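Local structure of N-glycosylase/DNA lyase (Methanocaldococcus jannaschii, 3FHF) at residues E43-K46 with E47-F50; Y99-L102 with A103-F106; R176-Y179 with L180-N184. The protein is an archaeal DNA glycosylase/lyase of the helix-hairpin-helix superfamily, with a fold of helices and loops and no strands. One frame throughout, in Å; residues are numbered along the deposited sequence.

Contact 1: E43-K46 with E47-F50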
ATOM      1  N   GLU A  43     -11.512   3.818  12.224  1.00 20.44           N
ATOM      2  CA  GLU A  43     -11.208   4.234  10.858  1.00 22.31           C
ATOM      3  C   GLU A  43      -9.924   3.577  10.367  1.00 18.80           C
ATOM      4  O   GLU A  43      -9.831   3.159   9.216  1.00 18.49           O
ATOM      5  CB  GLU A  43     -11.070   5.759  10.788  1.00 24.92           C
ATOM      6  CG  GLU A  43     -12.381   6.504  10.980  1.00 29.56           C
ATOM      7  CD  GLU A  43     -13.343   6.274   9.831  1.00 35.58           C
ATOM      8  OE1 GLU A  43     -13.062   6.756   8.711  1.00 38.72           O
ATOM      9  OE2 GLU A  43     -14.377   5.604  10.043  1.00 38.56           O
ATOM     10  N   TRP A  44      -8.931   3.502  11.243  1.00 16.61           N
ATOM     11  CA  TRP A  44      -7.663   2.878  10.894  1.00 15.02           C
ATOM     12  C   TRP A  44      -7.848   1.379  10.647  1.00 16.46           C
ATOM     13  O   TRP A  44      -7.258   0.821   9.717  1.00 15.27           O
ATOM     14  CB  TRP A  44      -6.633   3.095  12.004  1.00 15.26           C
ATOM     15  CG  TRP A  44      -6.000   4.455  12.020  1.00 12.56           C
ATOM     16  CD1 TRP A  44      -6.637   5.665  12.026  1.00 14.12           C
ATOM     17  CD2 TRP A  44      -4.602   4.739  12.087  1.00 12.26           C
ATOM     18  NE1 TRP A  44      -5.718   6.684  12.100  1.00 11.99           N
ATOM     19  CE2 TRP A  44      -4.463   6.143  12.137  1.00 13.02           C
ATOM     20  CE3 TRP A  44      -3.450   3.942  12.112  1.00 11.14           C
ATOM     21  CZ2 TRP A  44      -3.216   6.769  12.213  1.00 14.45           C
ATOM     22  CZ3 TRP A  44      -2.209   4.566  12.187  1.00 13.58           C
ATOM     23  CH2 TRP A  44      -2.105   5.971  12.238  1.00 14.86           C
ATOM     24  N   PHE A  45      -8.667   0.723  11.470  1.00 16.17           N
ATOM     25  CA  PHE A  45      -8.893  -0.712  11.296  1.00 15.61           C
ATOM     26  C   PHE A  45      -9.546  -1.013   9.946  1.00 16.44           C
ATOM     27  O   PHE A  45      -9.283  -2.059   9.337  1.00 13.31           O
ATOM     28  CB  PHE A  45      -9.777  -1.283  12.410  1.00 16.33           C
ATOM     29  CG  PHE A  45      -9.867  -2.787  12.387  1.00 17.28           C
ATOM     30  CD1 PHE A  45      -8.770  -3.563  12.740  1.00 17.53           C
ATOM     31  CD2 PHE A  45     -11.019  -3.425  11.943  1.00 19.73           C
ATOM     32  CE1 PHE A  45      -8.813  -4.956  12.647  1.00 19.78           C
ATOM     33  CE2 PHE A  45     -11.076  -4.820  11.843  1.00 20.05           C
ATOM     34  CZ  PHE A  45      -9.970  -5.586  12.197  1.00 21.07           C
ATOM     35  N   LYS A  46     -10.417  -0.111   9.490  1.00 16.19           N
ATOM     36  CA  LYS A  46     -11.074  -0.291   8.200  1.00 16.82           C
ATOM     37  C   LYS A  46     -10.048  -0.221   7.074  1.00 17.41           C
ATOM     38  O   LYS A  46     -10.181  -0.916   6.068  1.00 18.96           O
ATOM     39  CB  LYS A  46     -12.139   0.787   7.956  1.00 19.54           C
ATOM     40  CG  LYS A  46     -13.538   0.462   8.461  0.50 20.41           C
ATOM     41  CD  LYS A  46     -13.635   0.555   9.967  0.50 23.48           C
ATOM     42  CE  LYS A  46     -15.086   0.680  10.409  0.50 24.49           C
ATOM     43  NZ  LYS A  46     -15.212   0.902  11.874  0.50 27.34           N
ATOM     44  N   GLU A  47      -9.042   0.636   7.225  1.00 16.22           N
ATOM     45  CA  GLU A  47      -8.008   0.753   6.198  1.00 18.39           C
ATOM     46  C   GLU A  47      -7.123  -0.481   6.205  1.00 17.21           C
ATOM     47  O   GLU A  47      -6.607  -0.891   5.164  1.00 17.50           O
ATOM     48  CB  GLU A  47      -7.145   1.993   6.416  1.00 20.00           C
ATOM     49  CG  GLU A  47      -7.823   3.272   6.006  1.00 28.85           C
ATOM     50  CD  GLU A  47      -8.236   3.271   4.543  1.00 28.64           C
ATOM     51  OE1 GLU A  47      -7.352   3.202   3.663  1.00 30.41           O
ATOM     52  OE2 GLU A  47      -9.451   3.340   4.278  1.00 33.10           O
ATOM     53  N   LEU A  48      -6.946  -1.071   7.380  1.00 16.34           N
ATOM     54  CA  LEU A  48      -6.133  -2.273   7.491  1.00 16.93           C
ATOM     55  C   LEU A  48      -6.841  -3.389   6.726  1.00 18.38           C
ATOM     56  O   LEU A  48      -6.206  -4.201   6.056  1.00 18.31           O
ATOM     57  CB  LEU A  48      -5.970  -2.675   8.956  1.00 17.90           C
ATOM     58  CG  LEU A  48      -5.147  -3.946   9.200  1.00 19.17           C
ATOM     59  CD1 LEU A  48      -3.686  -3.707   8.818  1.00 19.28           C
ATOM     60  CD2 LEU A  48      -5.245  -4.335  10.653  1.00 19.01           C
ATOM     61  N   CYS A  49      -8.168  -3.412   6.827  1.00 18.60           N
ATOM     62  CA  CYS A  49      -8.965  -4.417   6.146  1.00 18.68           C
ATOM     63  C   CYS A  49      -8.946  -4.190   4.645  1.00 18.89           C
ATOM     64  O   CYS A  49      -8.969  -5.144   3.872  1.00 18.07           O
ATOM     65  CB  CYS A  49     -10.395  -4.404   6.681  1.00 20.29           C
ATOM     66  SG  CYS A  49     -10.499  -4.996   8.384  1.00 23.34           S
ATOM     67  N   PHE A  50      -8.909  -2.923   4.239  1.00 17.96           N
ATOM     68  CA  PHE A  50      -8.843  -2.584   2.824  1.00 20.17           C
ATOM     69  C   PHE A  50      -7.578  -3.226   2.254  1.00 19.93           C
ATOM     70  O   PHE A  50      -7.593  -3.814   1.173  1.00 19.69           O
ATOM     71  CB  PHE A  50      -8.745  -1.062   2.634  1.00 20.73           C
ATOM     72  CG  PHE A  50      -8.301  -0.652   1.251  1.00 20.67           C
ATOM     73  CD1 PHE A  50      -9.175  -0.723   0.172  1.00 20.19           C
ATOM     74  CD2 PHE A  50      -6.995  -0.230   1.026  1.00 19.07           C
ATOM     75  CE1 PHE A  50      -8.753  -0.381  -1.117  1.00 23.13           C
ATOM     76  CE2 PHE A  50      -6.559   0.113  -0.255  1.00 21.49           C
ATOM     77  CZ  PHE A  50      -7.440   0.037  -1.329  1.00 23.69           C
TER
HETATM   78  O   HOH W   1     -11.047   4.134   7.165  1.00 31.69           O
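Glu47 meets the turn before it through a divided amide: its N donates weakly to Glu43 O at 3.3 Å and weakly again to Trp44 O. Its CG lies near Glu43 O, and the bend at chi2 (-58°) leaves the carboxylate leading on from there; a water spans the gap, donating to Glu43 O at 2.6 Å and, over a long and weak bond, to Glu47 OE2. The firmer partners of that carboxylate lie elsewhere, in Gln66 and the C-terminal Lys214. Leu48 makes the regular helical bond, N to Trp44 O at 3.0 Å, and brings CD2 to Phe45 CE1 at 4.1 Å, the leucine branch running obliquely past the aromatic side chain. Cys49 N then bonds to Phe45 O, one turn back. With SG opposite its own carbonyl carbon (chi1 -69°), the thiol swings back to the Phe45 ring and approaches CE2 at 3.5 Å; SG lies 4.0 Å from the ring centroid and 32° off the normal, an oblique sulfur-aromatic contact. Phe50 closes the segment with its N on Lys46 O at 3.0 Å, while its ring leads off toward Lys214, with which it makes a cation-pi pair. Phe45 is thus met by a methyl and a sulfur from successive residues of the next turn, an apolar and polarisable setting, whereas the buried charge of Glu47 is probably stabilised by Lys214 and the side-chain amide of Gln66.

Contact 2: Y99-L102 with A103-F106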
ATOM      1  N   TYR A  99      -8.799 -13.748   8.191  1.00 27.70           N
ATOM      2  CA  TYR A  99      -7.732 -12.821   8.558  1.00 26.78           C
ATOM      3  C   TYR A  99      -8.299 -11.596   9.273  1.00 25.92           C
ATOM      4  O   TYR A  99      -7.782 -11.165  10.309  1.00 23.58           O
ATOM      5  CB  TYR A  99      -6.968 -12.343   7.323  1.00 26.55           C
ATOM      6  CG  TYR A  99      -6.242 -13.419   6.545  1.00 30.41           C
ATOM      7  CD1 TYR A  99      -5.731 -14.552   7.178  1.00 31.01           C
ATOM      8  CD2 TYR A  99      -6.021 -13.275   5.174  1.00 31.74           C
ATOM      9  CE1 TYR A  99      -5.016 -15.516   6.461  1.00 33.39           C
ATOM     10  CE2 TYR A  99      -5.308 -14.230   4.452  1.00 34.31           C
ATOM     11  CZ  TYR A  99      -4.811 -15.346   5.102  1.00 34.17           C
ATOM     12  OH  TYR A  99      -4.110 -16.287   4.384  1.00 37.56           O
ATOM     13  N   ILE A 100      -9.361 -11.036   8.703  1.00 24.01           N
ATOM     14  CA  ILE A 100      -9.998  -9.856   9.269  1.00 24.78           C
ATOM     15  C   ILE A 100     -10.493 -10.085  10.689  1.00 24.37           C
ATOM     16  O   ILE A 100     -10.226  -9.279  11.585  1.00 25.61           O
ATOM     17  CB  ILE A 100     -11.169  -9.387   8.375  1.00 24.05           C
ATOM     18  CG1 ILE A 100     -10.613  -8.866   7.046  1.00 22.23           C
ATOM     19  CG2 ILE A 100     -11.976  -8.303   9.086  1.00 23.61           C
ATOM     20  CD1 ILE A 100     -11.665  -8.526   6.007  1.00 20.09           C
ATOM     21  N   VAL A 101     -11.215 -11.181  10.897  1.00 24.27           N
ATOM     22  CA  VAL A 101     -11.738 -11.501  12.220  1.00 22.81           C
ATOM     23  C   VAL A 101     -10.597 -11.646  13.223  1.00 22.57           C
ATOM     24  O   VAL A 101     -10.672 -11.130  14.341  1.00 22.02           O
ATOM     25  CB  VAL A 101     -12.556 -12.821  12.198  1.00 24.96           C
ATOM     26  CG1 VAL A 101     -13.039 -13.165  13.601  1.00 23.37           C
ATOM     27  CG2 VAL A 101     -13.743 -12.684  11.245  1.00 23.29           C
ATOM     28  N   LEU A 102      -9.545 -12.352  12.821  1.00 22.71           N
ATOM     29  CA  LEU A 102      -8.389 -12.557  13.691  1.00 23.54           C
ATOM     30  C   LEU A 102      -7.703 -11.238  14.030  1.00 23.30           C
ATOM     31  O   LEU A 102      -7.219 -11.051  15.150  1.00 24.38           O
ATOM     32  CB  LEU A 102      -7.377 -13.493  13.026  1.00 23.10           C
ATOM     33  CG  LEU A 102      -7.822 -14.943  12.822  1.00 25.58           C
ATOM     34  CD1 LEU A 102      -6.779 -15.693  12.007  1.00 22.59           C
ATOM     35  CD2 LEU A 102      -8.040 -15.606  14.177  1.00 26.65           C
ATOM     36  N   ALA A 103      -7.668 -10.323  13.065  1.00 20.64           N
ATOM     37  CA  ALA A 103      -7.031  -9.027  13.268  1.00 19.83           C
ATOM     38  C   ALA A 103      -7.770  -8.193  14.296  1.00 19.73           C
ATOM     39  O   ALA A 103      -7.243  -7.199  14.789  1.00 20.25           O
ATOM     40  CB  ALA A 103      -6.953  -8.266  11.946  1.00 19.58           C
ATOM     41  N   ARG A 104      -8.990  -8.598  14.625  1.00 20.38           N
ATOM     42  CA  ARG A 104      -9.792  -7.850  15.583  1.00 21.83           C
ATOM     43  C   ARG A 104      -9.184  -7.737  16.978  1.00 22.23           C
ATOM     44  O   ARG A 104      -9.555  -6.846  17.740  1.00 23.60           O
ATOM     45  CB  ARG A 104     -11.195  -8.450  15.662  1.00 23.24           C
ATOM     46  CG  ARG A 104     -12.013  -8.180  14.412  1.00 23.84           C
ATOM     47  CD  ARG A 104     -13.356  -8.875  14.444  1.00 24.98           C
ATOM     48  NE  ARG A 104     -14.106  -8.645  13.212  1.00 24.89           N
ATOM     49  CZ  ARG A 104     -15.274  -9.217  12.938  1.00 26.94           C
ATOM     50  NH1 ARG A 104     -15.823 -10.053  13.810  1.00 23.94           N
ATOM     51  NH2 ARG A 104     -15.897  -8.946  11.798  1.00 24.92           N
ATOM     52  N   ARG A 105      -8.250  -8.620  17.317  1.00 22.31           N
ATOM     53  CA  ARG A 105      -7.630  -8.541  18.635  1.00 23.00           C
ATOM     54  C   ARG A 105      -6.722  -7.315  18.722  1.00 22.76           C
ATOM     55  O   ARG A 105      -6.263  -6.947  19.806  1.00 21.42           O
ATOM     56  CB  ARG A 105      -6.844  -9.822  18.954  1.00 22.27           C
ATOM     57  CG  ARG A 105      -5.666 -10.134  18.048  1.00 22.77           C
ATOM     58  CD  ARG A 105      -5.157 -11.531  18.364  1.00 20.93           C
ATOM     59  NE  ARG A 105      -3.885 -11.858  17.725  1.00 22.78           N
ATOM     60  CZ  ARG A 105      -3.690 -11.932  16.412  1.00 22.81           C
ATOM     61  NH1 ARG A 105      -4.684 -11.699  15.571  1.00 23.69           N
ATOM     62  NH2 ARG A 105      -2.493 -12.248  15.942  1.00 23.36           N
ATOM     63  N   PHE A 106      -6.488  -6.688  17.566  1.00 22.94           N
ATOM     64  CA  PHE A 106      -5.662  -5.486  17.454  1.00 21.97           C
ATOM     65  C   PHE A 106      -6.520  -4.328  16.916  1.00 22.24           C
ATOM     66  O   PHE A 106      -5.990  -3.388  16.318  1.00 22.26           O
ATOM     67  CB  PHE A 106      -4.498  -5.716  16.475  1.00 21.26           C
ATOM     68  CG  PHE A 106      -3.536  -6.808  16.891  1.00 22.61           C
ATOM     69  CD1 PHE A 106      -2.832  -6.725  18.086  1.00 21.52           C
ATOM     70  CD2 PHE A 106      -3.317  -7.910  16.068  1.00 23.49           C
ATOM     71  CE1 PHE A 106      -1.925  -7.726  18.453  1.00 21.90           C
ATOM     72  CE2 PHE A 106      -2.412  -8.914  16.430  1.00 23.08           C
ATOM     73  CZ  PHE A 106      -1.717  -8.819  17.623  1.00 21.70           C
TER
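Val101 CG2 sits over the centre of one face of the Arg104 guanidinium, 4.1 Å above its plane, while the arginine chain, extended from CG to NE, crosses the valine obliquely. The guanidinium of Arg105 is approached differently: Phe106 CE2 lies over the centre of one face, and Leu102 O is at an edge. There Arg105 NH1 donates to Leu102 O at 2.7 Å; the oxygen lies in the guanidinium plane, but the nitrogen stands 61° out of the carbonyl plane. With CG set between the backbone N and carbonyl carbon (chi1 63°), the Arg105 chain runs back past that oxygen. Arg105 N adds a long, weak bond to it. This is the passage from helix 93-103 into the following loop: Ala103 N still reaches back four residues to Tyr99 O at 2.9 Å, whereas Arg104 N reaches back three, to Val101 O at 3.1 Å, as the chain tightens into a short 3-10 turn. Beyond the valine, the polar end of Arg104 is held by backbone carbonyls, NH2 by Leu76 O and NE by Phe73 O. Ala103 CB packs against Tyr99 O and Ile100 O, both at 3.4 Å.

Contact 3: R176-Y179 with L180-N184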
ATOM      1  N   ARG A 176      12.169 -10.318   4.294  1.00 33.93           N
ATOM      2  CA  ARG A 176      12.354  -8.997   4.879  1.00 32.93           C
ATOM      3  C   ARG A 176      13.581  -8.353   4.254  1.00 32.10           C
ATOM      4  O   ARG A 176      13.542  -7.210   3.799  1.00 31.95           O
ATOM      5  CB  ARG A 176      12.552  -9.107   6.395  1.00 32.45           C
ATOM      6  CG  ARG A 176      12.970  -7.800   7.060  1.00 31.71           C
ATOM      7  CD  ARG A 176      13.270  -7.998   8.538  1.00 32.17           C
ATOM      8  NE  ARG A 176      13.865  -6.809   9.148  0.50 30.96           N
ATOM      9  CZ  ARG A 176      13.219  -5.664   9.350  0.50 30.32           C
ATOM     10  NH1 ARG A 176      11.947  -5.541   8.997  0.50 28.05           N
ATOM     11  NH2 ARG A 176      13.852  -4.637   9.901  0.50 29.65           N
ATOM     12  N   ARG A 177      14.670  -9.111   4.226  1.00 30.99           N
ATOM     13  CA  ARG A 177      15.932  -8.643   3.671  1.00 28.12           C
ATOM     14  C   ARG A 177      15.820  -8.125   2.245  1.00 26.74           C
ATOM     15  O   ARG A 177      16.372  -7.079   1.914  1.00 25.09           O
ATOM     16  CB  ARG A 177      16.963  -9.775   3.705  1.00 28.61           C
ATOM     17  CG  ARG A 177      18.307  -9.415   3.085  0.50 28.97           C
ATOM     18  CD  ARG A 177      19.153 -10.658   2.853  0.50 28.65           C
ATOM     19  NE  ARG A 177      18.461 -11.620   1.999  0.50 29.28           N
ATOM     20  CZ  ARG A 177      18.133 -11.396   0.732  0.50 29.79           C
ATOM     21  NH1 ARG A 177      18.437 -10.239   0.157  0.50 31.32           N
ATOM     22  NH2 ARG A 177      17.487 -12.324   0.041  0.50 30.74           N
ATOM     23  N   LYS A 178      15.120  -8.869   1.397  1.00 26.26           N
ATOM     24  CA  LYS A 178      14.974  -8.481  -0.001  1.00 25.61           C
ATOM     25  C   LYS A 178      14.039  -7.288  -0.159  1.00 23.44           C
ATOM     26  O   LYS A 178      14.242  -6.439  -1.025  1.00 21.09           O
ATOM     27  CB  LYS A 178      14.439  -9.659  -0.819  1.00 27.36           C
ATOM     28  CG  LYS A 178      14.439  -9.423  -2.326  1.00 31.11           C
ATOM     29  CD  LYS A 178      15.850  -9.194  -2.851  1.00 32.85           C
ATOM     30  CE  LYS A 178      15.860  -9.008  -4.365  1.00 36.08           C
ATOM     31  NZ  LYS A 178      17.244  -8.817  -4.904  1.00 36.43           N
ATOM     32  N   TYR A 179      13.014  -7.228   0.682  1.00 21.95           N
ATOM     33  CA  TYR A 179      12.063  -6.131   0.600  1.00 21.13           C
ATOM     34  C   TYR A 179      12.755  -4.815   0.916  1.00 19.36           C
ATOM     35  O   TYR A 179      12.627  -3.846   0.171  1.00 18.67           O
ATOM     36  CB  TYR A 179      10.888  -6.367   1.557  1.00 21.13           C
ATOM     37  CG  TYR A 179       9.678  -5.514   1.238  1.00 18.87           C
ATOM     38  CD1 TYR A 179       9.624  -4.171   1.615  1.00 18.16           C
ATOM     39  CD2 TYR A 179       8.603  -6.041   0.523  1.00 19.05           C
ATOM     40  CE1 TYR A 179       8.523  -3.369   1.283  1.00 14.84           C
ATOM     41  CE2 TYR A 179       7.495  -5.247   0.186  1.00 16.62           C
ATOM     42  CZ  TYR A 179       7.463  -3.913   0.572  1.00 16.54           C
ATOM     43  OH  TYR A 179       6.368  -3.128   0.236  1.00 14.17           O
ATOM     44  N   LEU A 180      13.505  -4.786   2.014  1.00 20.91           N
ATOM     45  CA  LEU A 180      14.217  -3.579   2.420  1.00 21.58           C
ATOM     46  C   LEU A 180      15.261  -3.189   1.399  1.00 21.64           C
ATOM     47  O   LEU A 180      15.552  -2.009   1.217  1.00 19.50           O
ATOM     48  CB  LEU A 180      14.899  -3.776   3.780  1.00 24.69           C
ATOM     49  CG  LEU A 180      14.025  -3.714   5.034  1.00 27.53           C
ATOM     50  CD1 LEU A 180      12.938  -4.765   4.955  1.00 29.44           C
ATOM     51  CD2 LEU A 180      14.894  -3.923   6.272  1.00 26.86           C
ATOM     52  N   GLU A 181      15.838  -4.188   0.740  1.00 23.78           N
ATOM     53  CA  GLU A 181      16.855  -3.932  -0.269  1.00 23.62           C
ATOM     54  C   GLU A 181      16.241  -3.224  -1.473  1.00 23.13           C
ATOM     55  O   GLU A 181      16.769  -2.221  -1.952  1.00 20.94           O
ATOM     56  CB  GLU A 181      17.498  -5.250  -0.708  1.00 28.30           C
ATOM     57  CG  GLU A 181      18.550  -5.100  -1.789  1.00 31.90           C
ATOM     58  CD  GLU A 181      19.153  -6.435  -2.195  1.00 37.28           C
ATOM     59  OE1 GLU A 181      19.698  -7.132  -1.312  1.00 41.87           O
ATOM     60  OE2 GLU A 181      19.082  -6.787  -3.393  1.00 37.01           O
ATOM     61  N   ILE A 182      15.121  -3.748  -1.964  1.00 22.12           N
ATOM     62  CA  ILE A 182      14.458  -3.143  -3.115  1.00 22.01           C
ATOM     63  C   ILE A 182      13.827  -1.798  -2.746  1.00 20.65           C
ATOM     64  O   ILE A 182      13.752  -0.893  -3.570  1.00 21.09           O
ATOM     65  CB  ILE A 182      13.396  -4.096  -3.695  1.00 20.39           C
ATOM     66  CG1 ILE A 182      14.100  -5.309  -4.317  1.00 21.25           C
ATOM     67  CG2 ILE A 182      12.543  -3.376  -4.728  1.00 21.22           C
ATOM     68  CD1 ILE A 182      13.174  -6.319  -4.918  1.00 19.42           C
ATOM     69  N   GLU A 183      13.375  -1.675  -1.504  1.00 19.85           N
ATOM     70  CA  GLU A 183      12.782  -0.427  -1.030  1.00 19.06           C
ATOM     71  C   GLU A 183      13.819   0.706  -1.094  1.00 19.26           C
ATOM     72  O   GLU A 183      13.497   1.843  -1.446  1.00 19.44           O
ATOM     73  CB  GLU A 183      12.267  -0.620   0.402  1.00 20.20           C
ATOM     74  CG  GLU A 183      11.858   0.653   1.124  1.00 20.58           C
ATOM     75  CD  GLU A 183      11.098   0.369   2.409  1.00 22.48           C
ATOM     76  OE1 GLU A 183       9.845   0.372   2.381  1.00 22.47           O
ATOM     77  OE2 GLU A 183      11.753   0.131   3.449  1.00 23.34           O
ATOM     78  N   ASN A 184      15.071   0.389  -0.776  1.00 19.91           N
ATOM     79  CA  ASN A 184      16.137   1.385  -0.810  1.00 19.31           C
ATOM     80  C   ASN A 184      16.458   1.913  -2.205  1.00 19.12           C
ATOM     81  O   ASN A 184      16.856   3.067  -2.358  1.00 16.62           O
ATOM     82  CB  ASN A 184      17.403   0.829  -0.150  1.00 24.84           C
ATOM     83  CG  ASN A 184      17.523   1.250   1.299  1.00 30.06           C
ATOM     84  OD1 ASN A 184      17.648   2.440   1.593  1.00 34.24           O
ATOM     85  ND2 ASN A 184      17.476   0.283   2.213  1.00 32.20           N
TER
HETATM   86  O   HOH W   2      17.795  -5.833  -5.386  1.00 36.85           O
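Lys178 and Glu181 are joined by a salt bridge, NZ to OE2 at 3.1 Å, in which the ammonium comes from above the carboxylate plane. A water joins the same two atoms, accepting from Lys178 NZ and donating to Glu181 OE2 at 2.6 Å, so that oxygen has two donors. The other oxygen, Glu181 OE1, faces the guanidinium edge of Arg177 in its plane, but the salt bridge to NH1 is long at 3.7 Å; the two side chains run alongside each other. Lys178 bends at chi2 (62°), which carries its chain along the helix until CE touches Ile182 CD1 at 3.8 Å. Backbone amides find the carbonyls one turn back: Glu181 N uses Arg177 O, Ile182 N uses Lys178 O at 3.0 Å, and Glu183 N uses Tyr179 O at 2.8 Å. Leu180 CD2 lies over one face of the Arg176 guanidinium, whose NH1 is bonded to Tyr135 OH. The buried polar ends of Tyr179 and Glu183 look outside the segments: the phenol OH bonds to Ala151 O and Ile153 N, and Glu183 OE1 accepts from Ala151 N and forms a salt bridge with Arg123. These bonds fasten the first turns of helix 176-192 to the loop at Ala151 and Ile153, and Ile182 packs on Leu158 and Leu161 of helix 155-163.

In the fold
Following the chain from the N terminus, contact 1 comes first, within helix 41-54; contact 2 follows where helix 93-103 gives way to the loop before helix 109-115; contact 3 lies in the opening turns of helix 176-192. Each is local, closing only a turn of backbone, and they follow in series without nesting or crossing. Contacts 1 and 2 join directly, their centres about 11 Å apart, and tie helix 41-54 to the end region of helix 93-103: Phe45 packs on Ile100, Ala103 and Arg104, and Cys49 SG meets Ile100 CG2 at 3.7 Å. Contact 3 touches neither; its centre is about 25 Å from that of contact 1, on the opposite side of the chain's centre.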